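Local coordinates for putative thioesterase (Escherichia coli, PDB 5UGZ), which probably hydrolyses thioesters as a type II thioesterase, releasing intermediates from the colibactin NRPS/PKS assembly line, at residues A[137-142]-A[149-154]; A[143-148]-A[160-165]; A[106-111]-A[192-197]; A[102-107]-A[122-127]. One frame throughout, in Å; residues are numbered along the deposited sequence.

Contact 1 of 4, residues A[137-142]-A[149-154]; sequences VILHTL and EEIVKL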
loop_
_atom_site.group_PDB
_atom_site.type_symbol
_atom_site.label_atom_id
_atom_site.label_comp_id
_atom_site.label_asym_id
_atom_site.label_seq_id
_atom_site.Cartn_x
_atom_site.Cartn_y
_atom_site.Cartn_z
ATOM N N VAL A 137 -13.411 8.816 -11.267
ATOM C CA VAL A 137 -14.480 9.565 -10.627
ATOM C C VAL A 137 -13.914 10.212 -9.375
ATOM O O VAL A 137 -12.983 9.696 -8.754
ATOM C CB VAL A 137 -15.681 8.654 -10.295
ATOM C CG1 VAL A 137 -16.396 8.249 -11.578
ATOM C CG2 VAL A 137 -15.212 7.418 -9.531
ATOM N N ILE A 138 -14.467 11.363 -9.019
ATOM C CA ILE A 138 -14.183 12.012 -7.746
ATOM C C ILE A 138 -15.329 11.637 -6.810
ATOM O O ILE A 138 -16.424 12.215 -6.872
ATOM C CB ILE A 138 -14.026 13.527 -7.900
ATOM C CG1 ILE A 138 -13.899 14.193 -6.525
ATOM C CG2 ILE A 138 -15.201 14.108 -8.685
ATOM C CD1 ILE A 138 -13.383 15.624 -6.569
ATOM N N LEU A 139 -15.084 10.643 -5.954
ATOM C CA LEU A 139 -16.087 10.170 -5.008
ATOM C C LEU A 139 -16.035 10.898 -3.675
ATOM O O LEU A 139 -17.054 10.996 -2.979
ATOM C CB LEU A 139 -15.897 8.676 -4.750
ATOM C CG LEU A 139 -15.988 7.722 -5.932
ATOM C CD1 LEU A 139 -15.682 6.309 -5.462
ATOM C CD2 LEU A 139 -17.370 7.806 -6.556
ATOM N N HIS A 140 -14.864 11.391 -3.288
ATOM C CA HIS A 140 -14.714 11.896 -1.939
ATOM C C HIS A 140 -15.599 13.106 -1.662
ATOM O O HIS A 140 -15.822 13.419 -0.488
ATOM C CB HIS A 140 -13.231 12.209 -1.665
ATOM C CG HIS A 140 -12.697 13.406 -2.397
ATOM N ND1 HIS A 140 -11.987 13.308 -3.574
ATOM C CD2 HIS A 140 -12.748 14.726 -2.099
ATOM C CE1 HIS A 140 -11.643 14.517 -3.981
ATOM N NE2 HIS A 140 -12.088 15.395 -3.100
ATOM N N THR A 141 -16.128 13.770 -2.691
ATOM C CA THR A 141 -17.021 14.913 -2.498
ATOM C C THR A 141 -18.494 14.528 -2.455
ATOM O O THR A 141 -19.346 15.416 -2.353
ATOM C CB THR A 141 -16.811 15.979 -3.589
ATOM O OG1 THR A 141 -16.575 15.362 -4.866
ATOM C CG2 THR A 141 -15.654 16.892 -3.223
ATOM N N LEU A 142 -18.814 13.244 -2.532
ATOM C CA LEU A 142 -20.178 12.790 -2.349
ATOM C C LEU A 142 -20.572 12.848 -0.875
ATOM O O LEU A 142 -19.744 12.595 0.008
ATOM C CB LEU A 142 -20.342 11.358 -2.842
ATOM C CG LEU A 142 -20.416 11.102 -4.342
ATOM C CD1 LEU A 142 -20.146 9.637 -4.614
ATOM C CD2 LEU A 142 -21.775 11.505 -4.873
ATOM N N GLU A 149 -22.142 3.947 -0.180
ATOM C CA GLU A 149 -22.859 3.060 -1.087
ATOM C C GLU A 149 -22.051 2.834 -2.356
ATOM O O GLU A 149 -21.988 1.713 -2.872
ATOM C CB GLU A 149 -24.248 3.625 -1.399
ATOM C CG GLU A 149 -25.171 3.740 -0.173
ATOM C CD GLU A 149 -26.593 4.204 -0.515
ATOM O OE1 GLU A 149 -27.318 3.457 -1.203
ATOM O OE2 GLU A 149 -26.990 5.316 -0.091
ATOM N N GLU A 150 -21.384 3.875 -2.848
ATOM C CA GLU A 150 -20.606 3.713 -4.071
ATOM C C GLU A 150 -19.393 2.818 -3.854
ATOM O O GLU A 150 -19.027 2.043 -4.743
ATOM C CB GLU A 150 -20.163 5.068 -4.607
ATOM C CG GLU A 150 -19.424 4.952 -5.919
ATOM C CD GLU A 150 -20.294 4.394 -7.043
ATOM O OE1 GLU A 150 -21.535 4.538 -6.990
ATOM O OE2 GLU A 150 -19.733 3.814 -7.991
ATOM N N ILE A 151 -18.729 2.925 -2.701
ATOM C CA ILE A 151 -17.510 2.139 -2.552
ATOM C C ILE A 151 -17.845 0.702 -2.177
ATOM O O ILE A 151 -17.087 -0.215 -2.506
ATOM C CB ILE A 151 -16.520 2.781 -1.558
ATOM C CG1 ILE A 151 -17.058 2.776 -0.129
ATOM C CG2 ILE A 151 -16.124 4.192 -2.019
ATOM C CD1 ILE A 151 -15.981 3.094 0.898
ATOM N N VAL A 152 -18.974 0.476 -1.506
ATOM C CA VAL A 152 -19.491 -0.885 -1.372
ATOM C C VAL A 152 -19.812 -1.454 -2.750
ATOM O O VAL A 152 -19.530 -2.623 -3.038
ATOM C CB VAL A 152 -20.715 -0.912 -0.433
ATOM C CG1 VAL A 152 -21.679 -2.004 -0.826
ATOM C CG2 VAL A 152 -20.282 -1.114 1.011
ATOM N N LYS A 153 -20.367 -0.628 -3.638
ATOM C CA LYS A 153 -20.667 -1.100 -4.984
ATOM C C LYS A 153 -19.396 -1.451 -5.751
ATOM O O LYS A 153 -19.386 -2.409 -6.533
ATOM C CB LYS A 153 -21.468 -0.047 -5.743
ATOM C CG LYS A 153 -21.810 -0.450 -7.146
ATOM C CD LYS A 153 -22.661 0.605 -7.800
ATOM C CE LYS A 153 -23.496 1.300 -6.750
ATOM N NZ LYS A 153 -24.561 2.143 -7.370
ATOM N N LEU A 154 -18.311 -0.699 -5.538
ATOM C CA LEU A 154 -17.073 -0.903 -6.281
ATOM C C LEU A 154 -16.178 -1.984 -5.692
ATOM O O LEU A 154 -15.150 -2.304 -6.298
ATOM C CB LEU A 154 -16.271 0.396 -6.341
ATOM C CG LEU A 154 -16.774 1.564 -7.183
ATOM C CD1 LEU A 154 -16.070 2.810 -6.735
ATOM C CD2 LEU A 154 -16.501 1.326 -8.655
#

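Contact 2 of 4, residues A[143-148]-A[160-165]; sequences PDQAFM and DVFRNK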
loop_
_atom_site.group_PDB
_atom_site.type_symbol
_atom_site.label_atom_id
_atom_site.label_comp_id
_atom_site.label_asym_id
_atom_site.label_seq_id
_atom_site.Cartn_x
_atom_site.Cartn_y
_atom_site.Cartn_z
ATOM N N PRO A 143 -21.836 13.179 -0.584
ATOM C CA PRO A 143 -22.353 13.005 0.779
ATOM C C PRO A 143 -21.948 11.645 1.326
ATOM O O PRO A 143 -21.807 10.674 0.578
ATOM C CB PRO A 143 -23.867 13.108 0.594
ATOM C CG PRO A 143 -24.030 13.946 -0.626
ATOM C CD PRO A 143 -22.858 13.704 -1.508
ATOM N N ASP A 144 -21.758 11.578 2.647
ATOM C CA ASP A 144 -21.221 10.362 3.247
ATOM C C ASP A 144 -22.049 9.145 2.864
ATOM O O ASP A 144 -21.500 8.098 2.506
ATOM C CB ASP A 144 -21.142 10.504 4.769
ATOM C CG ASP A 144 -20.066 11.492 5.218
ATOM O OD1 ASP A 144 -19.209 11.888 4.403
ATOM O OD2 ASP A 144 -20.082 11.876 6.403
ATOM N N GLN A 145 -23.373 9.267 2.908
ATOM C CA GLN A 145 -24.227 8.124 2.612
ATOM C C GLN A 145 -24.024 7.631 1.185
ATOM O O GLN A 145 -23.927 6.422 0.939
ATOM C CB GLN A 145 -25.685 8.496 2.838
ATOM C CG GLN A 145 -26.635 7.390 2.448
ATOM C CD GLN A 145 -27.124 6.628 3.643
ATOM O OE1 GLN A 145 -26.504 5.643 4.065
ATOM N NE2 GLN A 145 -28.235 7.088 4.220
ATOM N N ALA A 146 -23.972 8.560 0.225
ATOM C CA ALA A 146 -23.779 8.185 -1.172
ATOM C C ALA A 146 -22.370 7.650 -1.436
ATOM O O ALA A 146 -22.193 6.744 -2.259
ATOM C CB ALA A 146 -24.074 9.387 -2.067
ATOM N N PHE A 147 -21.361 8.206 -0.761
ATOM C CA PHE A 147 -19.993 7.711 -0.898
ATOM C C PHE A 147 -19.902 6.242 -0.498
ATOM O O PHE A 147 -19.447 5.398 -1.278
ATOM C CB PHE A 147 -19.051 8.576 -0.049
ATOM C CG PHE A 147 -17.625 8.092 -0.024
ATOM C CD1 PHE A 147 -16.758 8.381 -1.071
ATOM C CD2 PHE A 147 -17.143 7.366 1.056
ATOM C CE1 PHE A 147 -15.436 7.934 -1.053
ATOM C CE2 PHE A 147 -15.824 6.915 1.080
ATOM C CZ PHE A 147 -14.970 7.204 0.025
ATOM N N MET A 148 -20.362 5.909 0.709
ATOM C CA MET A 148 -20.212 4.546 1.205
ATOM C C MET A 148 -20.989 3.546 0.364
ATOM O O MET A 148 -20.551 2.400 0.212
ATOM C CB MET A 148 -20.646 4.464 2.663
ATOM C CG MET A 148 -19.781 5.295 3.600
ATOM S SD MET A 148 -18.051 4.789 3.557
ATOM C CE MET A 148 -18.195 3.092 4.112
ATOM N N ASP A 160 -20.133 -6.146 4.233
ATOM C CA ASP A 160 -20.643 -6.310 5.585
ATOM C C ASP A 160 -20.384 -5.085 6.451
ATOM O O ASP A 160 -20.431 -5.184 7.684
ATOM C CB ASP A 160 -20.038 -7.562 6.230
ATOM C CG ASP A 160 -18.554 -7.410 6.547
ATOM O OD1 ASP A 160 -18.229 -6.884 7.638
ATOM O OD2 ASP A 160 -17.716 -7.825 5.713
ATOM N N VAL A 161 -20.104 -3.937 5.827
ATOM C CA VAL A 161 -19.844 -2.717 6.581
ATOM C C VAL A 161 -21.147 -2.000 6.938
ATOM O O VAL A 161 -21.220 -1.310 7.965
ATOM C CB VAL A 161 -18.902 -1.794 5.792
ATOM C CG1 VAL A 161 -19.239 -0.337 6.094
ATOM C CG2 VAL A 161 -17.441 -2.093 6.131
ATOM N N PHE A 162 -22.181 -2.145 6.105
ATOM C CA PHE A 162 -23.489 -1.562 6.378
ATOM C C PHE A 162 -24.276 -2.337 7.421
ATOM O O PHE A 162 -25.330 -1.856 7.852
ATOM C CB PHE A 162 -24.324 -1.496 5.100
ATOM C CG PHE A 162 -24.094 -0.264 4.273
ATOM C CD1 PHE A 162 -22.969 -0.140 3.485
ATOM C CD2 PHE A 162 -25.023 0.756 4.262
ATOM C CE1 PHE A 162 -22.771 0.990 2.716
ATOM C CE2 PHE A 162 -24.832 1.880 3.490
ATOM C CZ PHE A 162 -23.705 2.000 2.719
ATOM N N ARG A 163 -23.819 -3.528 7.812
ATOM C CA ARG A 163 -24.509 -4.283 8.853
ATOM C C ARG A 163 -24.514 -3.520 10.172
ATOM O O ARG A 163 -25.569 -3.304 10.782
ATOM C CB ARG A 163 -23.850 -5.644 9.032
ATOM C CG ARG A 163 -23.163 -6.129 7.784
ATOM C CD ARG A 163 -24.139 -6.310 6.656
ATOM N NE ARG A 163 -23.704 -7.394 5.792
ATOM C CZ ARG A 163 -23.811 -8.677 6.120
ATOM N NH1 ARG A 163 -24.340 -9.012 7.296
ATOM N NH2 ARG A 163 -23.390 -9.619 5.276
ATOM N N ASN A 164 -23.344 -3.109 10.633
ATOM C CA ASN A 164 -23.229 -2.338 11.861
ATOM C C ASN A 164 -23.178 -0.859 11.482
ATOM O O ASN A 164 -22.183 -0.380 10.924
ATOM C CB ASN A 164 -22.003 -2.775 12.663
ATOM C CG ASN A 164 -22.006 -2.217 14.063
ATOM O OD1 ASN A 164 -22.933 -1.498 14.452
ATOM N ND2 ASN A 164 -20.972 -2.546 14.838
ATOM N N LYS A 165 -24.277 -0.150 11.749
ATOM C CA LYS A 165 -24.330 1.281 11.494
ATOM C C LYS A 165 -23.574 2.072 12.552
ATOM O O LYS A 165 -23.201 3.225 12.302
ATOM C CB LYS A 165 -25.786 1.745 11.414
ATOM C CG LYS A 165 -26.672 0.835 10.559
ATOM C CD LYS A 165 -28.071 1.427 10.384
ATOM C CE LYS A 165 -29.087 0.400 9.870
ATOM N NZ LYS A 165 -30.439 1.033 9.698
#

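Contact 3 of 4, residues A[106-111]-A[192-197]; sequences ELVHYI and RTLTCP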
loop_
_atom_site.group_PDB
_atom_site.type_symbol
_atom_site.label_atom_id
_atom_site.label_comp_id
_atom_site.label_asym_id
_atom_site.label_seq_id
_atom_site.Cartn_x
_atom_site.Cartn_y
_atom_site.Cartn_z
ATOM N N GLU A 106 5.763 6.893 -3.195
ATOM C CA GLU A 106 6.174 8.252 -2.862
ATOM C C GLU A 106 7.118 8.268 -1.663
ATOM O O GLU A 106 8.046 9.081 -1.605
ATOM C CB GLU A 106 4.925 9.102 -2.601
ATOM C CG GLU A 106 4.061 9.361 -3.854
ATOM C CD GLU A 106 4.776 10.236 -4.889
ATOM O OE1 GLU A 106 5.600 11.054 -4.473
ATOM O OE2 GLU A 106 4.530 10.113 -6.107
ATOM N N LEU A 107 6.892 7.366 -0.706
ATOM C CA LEU A 107 7.714 7.259 0.496
ATOM C C LEU A 107 9.137 6.790 0.196
ATOM O O LEU A 107 10.088 7.265 0.826
ATOM C CB LEU A 107 7.050 6.298 1.482
ATOM C CG LEU A 107 7.855 6.004 2.743
ATOM C CD1 LEU A 107 8.152 7.303 3.494
ATOM C CD2 LEU A 107 7.108 5.013 3.616
ATOM N N VAL A 108 9.311 5.826 -0.718
ATOM C CA VAL A 108 10.663 5.361 -1.020
ATOM C C VAL A 108 11.485 6.495 -1.613
ATOM O O VAL A 108 12.631 6.724 -1.215
ATOM C CB VAL A 108 10.657 4.111 -1.938
ATOM C CG1 VAL A 108 10.046 4.385 -3.302
ATOM C CG2 VAL A 108 12.084 3.583 -2.113
ATOM N N HIS A 109 10.916 7.233 -2.560
ATOM C CA HIS A 109 11.660 8.357 -3.117
ATOM C C HIS A 109 11.933 9.426 -2.068
ATOM O O HIS A 109 12.984 10.064 -2.106
ATOM C CB HIS A 109 10.912 8.930 -4.317
ATOM C CG HIS A 109 11.000 8.069 -5.543
ATOM N ND1 HIS A 109 12.097 8.074 -6.377
ATOM C CD2 HIS A 109 10.132 7.175 -6.075
ATOM C CE1 HIS A 109 11.899 7.225 -7.371
ATOM N NE2 HIS A 109 10.711 6.670 -7.213
ATOM N N TYR A 110 11.018 9.610 -1.105
ATOM C CA TYR A 110 11.227 10.569 -0.022
ATOM C C TYR A 110 12.325 10.092 0.921
ATOM O O TYR A 110 13.107 10.898 1.437
ATOM C CB TYR A 110 9.894 10.772 0.718
ATOM C CG TYR A 110 9.832 11.787 1.855
ATOM C CD1 TYR A 110 9.432 13.108 1.626
ATOM C CD2 TYR A 110 10.105 11.406 3.164
ATOM C CE1 TYR A 110 9.333 14.026 2.664
ATOM C CE2 TYR A 110 10.014 12.318 4.201
ATOM C CZ TYR A 110 9.638 13.628 3.938
ATOM O OH TYR A 110 9.553 14.525 4.971
ATOM N N ILE A 111 12.391 8.784 1.168
ATOM C CA ILE A 111 13.498 8.206 1.923
ATOM C C ILE A 111 14.810 8.459 1.190
ATOM O O ILE A 111 15.789 8.941 1.771
ATOM C CB ILE A 111 13.247 6.698 2.151
ATOM C CG1 ILE A 111 12.121 6.482 3.175
ATOM C CG2 ILE A 111 14.531 5.946 2.535
ATOM C CD1 ILE A 111 11.502 5.089 3.153
ATOM N N ARG A 192 15.198 10.162 -10.093
ATOM C CA ARG A 192 16.003 8.954 -10.019
ATOM C C ARG A 192 15.128 7.782 -10.385
ATOM O O ARG A 192 13.924 7.800 -10.128
ATOM C CB ARG A 192 16.552 8.747 -8.613
ATOM C CG ARG A 192 15.426 8.388 -7.690
ATOM C CD ARG A 192 15.909 8.076 -6.342
ATOM N NE ARG A 192 16.433 9.250 -5.670
ATOM C CZ ARG A 192 15.676 10.200 -5.134
ATOM N NH1 ARG A 192 14.350 10.146 -5.227
ATOM N NH2 ARG A 192 16.250 11.210 -4.514
ATOM N N THR A 193 15.742 6.770 -10.986
ATOM C CA THR A 193 15.102 5.484 -11.239
ATOM C C THR A 193 15.484 4.532 -10.118
ATOM O O THR A 193 16.672 4.389 -9.801
ATOM C CB THR A 193 15.530 4.880 -12.583
ATOM O OG1 THR A 193 15.179 5.767 -13.644
ATOM C CG2 THR A 193 14.808 3.581 -12.821
ATOM N N LEU A 194 14.480 3.893 -9.519
ATOM C CA LEU A 194 14.752 2.848 -8.544
ATOM C C LEU A 194 15.646 1.785 -9.173
ATOM O O LEU A 194 15.619 1.555 -10.386
ATOM C CB LEU A 194 13.434 2.244 -8.039
ATOM C CG LEU A 194 12.523 3.282 -7.353
ATOM C CD1 LEU A 194 11.173 2.715 -6.988
ATOM C CD2 LEU A 194 13.190 3.844 -6.132
ATOM N N THR A 195 16.474 1.159 -8.341
ATOM C CA THR A 195 17.372 0.096 -8.774
ATOM C C THR A 195 17.134 -1.200 -7.998
ATOM O O THR A 195 18.069 -1.950 -7.728
ATOM C CB THR A 195 18.830 0.518 -8.626
ATOM O OG1 THR A 195 19.141 0.644 -7.237
ATOM C CG2 THR A 195 19.078 1.826 -9.286
ATOM N N CYS A 196 15.898 -1.465 -7.612
ATOM C CA CYS A 196 15.544 -2.706 -6.948
ATOM C C CYS A 196 14.403 -3.359 -7.709
ATOM O O CYS A 196 13.742 -2.712 -8.528
ATOM C CB CYS A 196 15.140 -2.459 -5.492
ATOM S SG CYS A 196 13.700 -1.409 -5.312
ATOM N N PRO A 197 14.163 -4.649 -7.485
ATOM C CA PRO A 197 13.041 -5.309 -8.158
ATOM C C PRO A 197 11.703 -4.813 -7.622
ATOM O O PRO A 197 11.560 -4.486 -6.443
ATOM C CB PRO A 197 13.255 -6.794 -7.841
ATOM C CG PRO A 197 14.613 -6.888 -7.232
ATOM C CD PRO A 197 14.925 -5.574 -6.636
#

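Contact 4 of 4, residues A[102-107]-A[122-127]; sequences IMAFEL and LFFSGC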
loop_
_atom_site.group_PDB
_atom_site.type_symbol
_atom_site.label_atom_id
_atom_site.label_comp_id
_atom_site.label_asym_id
_atom_site.label_seq_id
_atom_site.Cartn_x
_atom_site.Cartn_y
_atom_site.Cartn_z
ATOM N N ILE A 102 0.629 3.573 -3.586
ATOM C CA ILE A 102 1.011 4.922 -4.014
ATOM C C ILE A 102 1.855 5.592 -2.943
ATOM O O ILE A 102 2.851 6.260 -3.235
ATOM C CB ILE A 102 -0.239 5.769 -4.325
ATOM C CG1 ILE A 102 -0.958 5.279 -5.588
ATOM C CG2 ILE A 102 0.133 7.229 -4.468
ATOM C CD1 ILE A 102 -0.150 5.400 -6.875
ATOM N N MET A 103 1.459 5.432 -1.684
ATOM C CA MET A 103 2.234 5.980 -0.582
ATOM C C MET A 103 3.584 5.292 -0.459
ATOM O O MET A 103 4.586 5.952 -0.193
ATOM C CB MET A 103 1.435 5.877 0.722
ATOM C CG MET A 103 0.204 6.771 0.725
ATOM S SD MET A 103 -0.567 7.107 2.331
ATOM C CE MET A 103 0.776 7.892 3.197
ATOM N N ALA A 104 3.635 3.973 -0.659
ATOM C CA ALA A 104 4.920 3.282 -0.682
ATOM C C ALA A 104 5.827 3.832 -1.776
ATOM O O ALA A 104 7.029 4.027 -1.556
ATOM C CB ALA A 104 4.715 1.782 -0.862
ATOM N N PHE A 105 5.272 4.086 -2.961
ATOM C CA PHE A 105 6.071 4.636 -4.048
ATOM C C PHE A 105 6.624 6.006 -3.688
ATOM O O PHE A 105 7.811 6.280 -3.886
ATOM C CB PHE A 105 5.238 4.736 -5.322
ATOM C CG PHE A 105 5.961 5.421 -6.450
ATOM C CD1 PHE A 105 6.887 4.735 -7.217
ATOM C CD2 PHE A 105 5.719 6.758 -6.732
ATOM C CE1 PHE A 105 7.562 5.380 -8.255
ATOM C CE2 PHE A 105 6.375 7.403 -7.753
ATOM C CZ PHE A 105 7.302 6.713 -8.522
ATOM N N GLU A 106 5.763 6.893 -3.195
ATOM C CA GLU A 106 6.174 8.252 -2.862
ATOM C C GLU A 106 7.118 8.268 -1.663
ATOM O O GLU A 106 8.046 9.081 -1.605
ATOM C CB GLU A 106 4.925 9.102 -2.601
ATOM C CG GLU A 106 4.061 9.361 -3.854
ATOM C CD GLU A 106 4.776 10.236 -4.889
ATOM O OE1 GLU A 106 5.600 11.054 -4.473
ATOM O OE2 GLU A 106 4.530 10.113 -6.107
ATOM N N LEU A 107 6.892 7.366 -0.706
ATOM C CA LEU A 107 7.714 7.259 0.496
ATOM C C LEU A 107 9.137 6.790 0.196
ATOM O O LEU A 107 10.088 7.265 0.826
ATOM C CB LEU A 107 7.050 6.298 1.482
ATOM C CG LEU A 107 7.855 6.004 2.743
ATOM C CD1 LEU A 107 8.152 7.303 3.494
ATOM C CD2 LEU A 107 7.108 5.013 3.616
ATOM N N LEU A 122 10.483 -3.832 -3.574
ATOM C CA LEU A 122 9.266 -3.070 -3.359
ATOM C C LEU A 122 8.114 -3.890 -3.890
ATOM O O LEU A 122 8.231 -4.500 -4.954
ATOM C CB LEU A 122 9.292 -1.700 -4.074
ATOM C CG LEU A 122 10.275 -0.642 -3.558
ATOM C CD1 LEU A 122 10.420 0.449 -4.592
ATOM C CD2 LEU A 122 9.826 -0.046 -2.236
ATOM N N PHE A 123 7.003 -3.888 -3.153
ATOM C CA PHE A 123 5.800 -4.637 -3.494
ATOM C C PHE A 123 4.650 -3.651 -3.596
ATOM O O PHE A 123 4.359 -2.940 -2.633
ATOM C CB PHE A 123 5.497 -5.712 -2.440
ATOM C CG PHE A 123 6.646 -6.635 -2.167
ATOM C CD1 PHE A 123 6.800 -7.804 -2.895
ATOM C CD2 PHE A 123 7.588 -6.326 -1.193
ATOM C CE1 PHE A 123 7.859 -8.663 -2.651
ATOM C CE2 PHE A 123 8.658 -7.171 -0.949
ATOM C CZ PHE A 123 8.794 -8.345 -1.687
ATOM N N PHE A 124 4.014 -3.588 -4.759
ATOM C CA PHE A 124 2.845 -2.741 -4.962
ATOM C C PHE A 124 1.679 -3.666 -5.250
ATOM O O PHE A 124 1.600 -4.264 -6.329
ATOM C CB PHE A 124 3.050 -1.729 -6.087
ATOM C CG PHE A 124 4.260 -0.851 -5.899
ATOM C CD1 PHE A 124 4.295 0.096 -4.885
ATOM C CD2 PHE A 124 5.372 -0.982 -6.717
ATOM C CE1 PHE A 124 5.410 0.898 -4.699
ATOM C CE2 PHE A 124 6.483 -0.179 -6.524
ATOM C CZ PHE A 124 6.496 0.759 -5.514
ATOM N N SER A 125 0.788 -3.784 -4.277
ATOM C CA SER A 125 -0.338 -4.693 -4.336
ATOM C C SER A 125 -1.616 -3.914 -4.644
ATOM O O SER A 125 -1.851 -2.833 -4.089
ATOM C CB SER A 125 -0.440 -5.446 -3.009
ATOM O OG SER A 125 -1.411 -6.456 -3.044
ATOM N N GLY A 126 -2.426 -4.458 -5.549
ATOM C CA GLY A 126 -3.701 -3.832 -5.887
ATOM C C GLY A 126 -3.571 -2.368 -6.238
ATOM O O GLY A 126 -4.385 -1.542 -5.808
ATOM N N CYS A 127 -2.549 -2.026 -7.011
ATOM C CA CYS A 127 -2.125 -0.640 -7.167
ATOM C C CYS A 127 -1.818 -0.389 -8.634
ATOM O O CYS A 127 -0.885 -0.979 -9.175
ATOM C CB CYS A 127 -0.896 -0.357 -6.300
ATOM S SG CYS A 127 -0.517 1.381 -6.155
#

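Contact 1 of 4, residues A[137-142]-A[149-154]
L139 and E150 bring the two backbones closest, their CA atoms 7.9 Å apart. On one side the chain runs as an irregular loop that folds into a type I turn from L139 to L142, closed by the backbone bond from L142 N to L139 O. On the other it is helical, part of helix 144-154; E150 and L154 point toward the loop, and I151 reaches it with CG2. L139 makes all three of the close side-chain contacts. Its CG stands anti to its own carbonyl carbon (chi1 -59°), which sends both methyls out toward the helix. CD2 lies against the aliphatic CG of E150 at 3.6 Å, the two side chains crossing at about a right angle. CD1 meets L154 CD1 tip to tip at 3.7 Å, and I151 CG2 stands 4.1 Å from it. E150 CG is anti to its backbone N (chi1 -177°), facing L139; the bend at chi2 turns the carboxylate away, E150 OE1 making a long salt bridge of 3.9 Å to K153 NZ. Behind the turn, helix 165-183 takes over: E183 accepts from the backbone N atoms of L139 and H140, and I151 packs on I175 and Y179. In this family, helices inserted between strands usually form the lid, and the contact probably ties the incoming loop to its first helix. No hydrogen bond joins the two segments. One buried leucine is gripped by methyls and a methylene, so the attachment is apolar and rests on shape, with the E150 carboxylate turned to K153, not the loop.

Contact 2 of 4, residues A[143-148]-A[160-165]
F162 reaches the helix that M148 belongs to and sets the edge of its ring against it, within what is probably the lid of this alpha/beta-hydrolase thioesterase. CE1 of F162 is 3.6 Å from M148 O, which lies near the ring plane, so the weakly positive ring edge is likely to suit the carbonyl oxygen. The neighbouring CZ of F162 rests on M148 CB at 3.9 Å. Further round the rim, Q145 OE1 approaches F162 CE2 at 4.2 Å, and its amide plane is only 14° from that of the ring. M148 makes the second apolar link: bends at chi2 (-59°) and chi3 bring its CE within 4.1 Å of V161 CG1, the two side chains crossing at about a right angle. An alanine in place of F162 would probably leave M148 CB and the backbone carbonyl beside it without the ring edge they rest against and open a gap between loop and helix. In the next shell, F162 also packs on E149, next after M148, and on V152, one turn further on; from helix 165-183, M168 touches both M148 and V161, and T172 touches M148. D144 forms a salt bridge with K176 of that helix, and F147 meets Y179 edge-to-face. The loop then turns into helix 165-183 at N164, which stands at the N-cap position; its OD1 takes a weak hydrogen bond from E166 N.

Contact 3 of 4, residues A[106-111]-A[192-197]
H109 lays one face of its imidazole against L194, whose CD2 stands 4.2 Å from the ring centroid and 27° off the ring normal, a CH-pi contact. The histidine belongs to helix 99-113, which in this alpha/beta-hydrolase fold packs on the parallel sheet; R192 and L194 lie on the loop leading into strand 198-203. The same L194 methyl also touches V108 CG2 tip to tip, and so meets two successive helix residues. The polar link comes in at the ring edge. R192 NH1 donates to H109 ND1 over 3.3 Å with an N-H...N angle of 155°, lying in the imidazole plane. Such a bond is consistent with an ND1 that carries no proton. The two flat groups are nonetheless tilted by 35°. Their side chains slide past each other in opposite directions, and the arginine bends at chi3. Its stronger partner is D113, which forms a salt bridge with NH2, so the arginine spans the last turn of the helix. F105 meets the histidine ring edge-to-face. At the same ring edge as the bond, the aliphatic R192 CG lies in the imidazole plane, 3.6 Å from H109 ND1.

Contact 4 of 4, residues A[102-107]-A[122-127]
F124 pushes the CE1 corner of its ring into the notch between A104 and F105 on the helix facing it. In that hollow F124 CE1 lies 3.6 Å from F105 N, which stands at the ring edge near its plane. A104 CB forms one wall, 4.0 Å from F124 CE1, and F105 CB the other, 3.9 Å from the same carbon. Chi1 of -56° sets the phenylalanine's CG anti to its carbonyl carbon, carrying the ring toward the helix. The small alanine is consistent with the close approach, A104 and F124 CA atoms 7.7 Å apart. Beyond the strand's end C127 supplies a second bump against I102, two residues before A104: its SG, anti to its own backbone N (chi1 -168°), rests 4.0 Å from I102 CG1 and 3.6 Å from I102 N. A valine at F124 would probably leave the notch between A104 and F105 unfilled and strip W217 of its stacking partner. F105 turns its own ring aside to meet F220 edge-to-face. The contact lies inside the beta-alpha-beta unit of strand 91-97, helix 99-113 and strand 121-125; A104 also packs on I94, and M72 of helix 72-83 covers I102 and M103.

In the fold
Contacts 3 and 4 touch, their centres 10 Å apart: both use helix 99-113 and share E106 and L107, and they join it to strand 121-125 and to the loop before strand 198-203, neighbours in the parallel sheet. Contacts 1 and 2 form a second pair, 11 Å between centres, both on helix 144-154, with segments that alternate along the chain. This pair falls within the stretch between the two halves of contact 3, after contact 4 has closed. It lies on the other side of the chain's centre from contact 3, the centres of contacts 1 and 2 about 31 and 36 Å from that of contact 3. The core of an alpha/beta hydrolase thus carries one pair, and the probable lid the other.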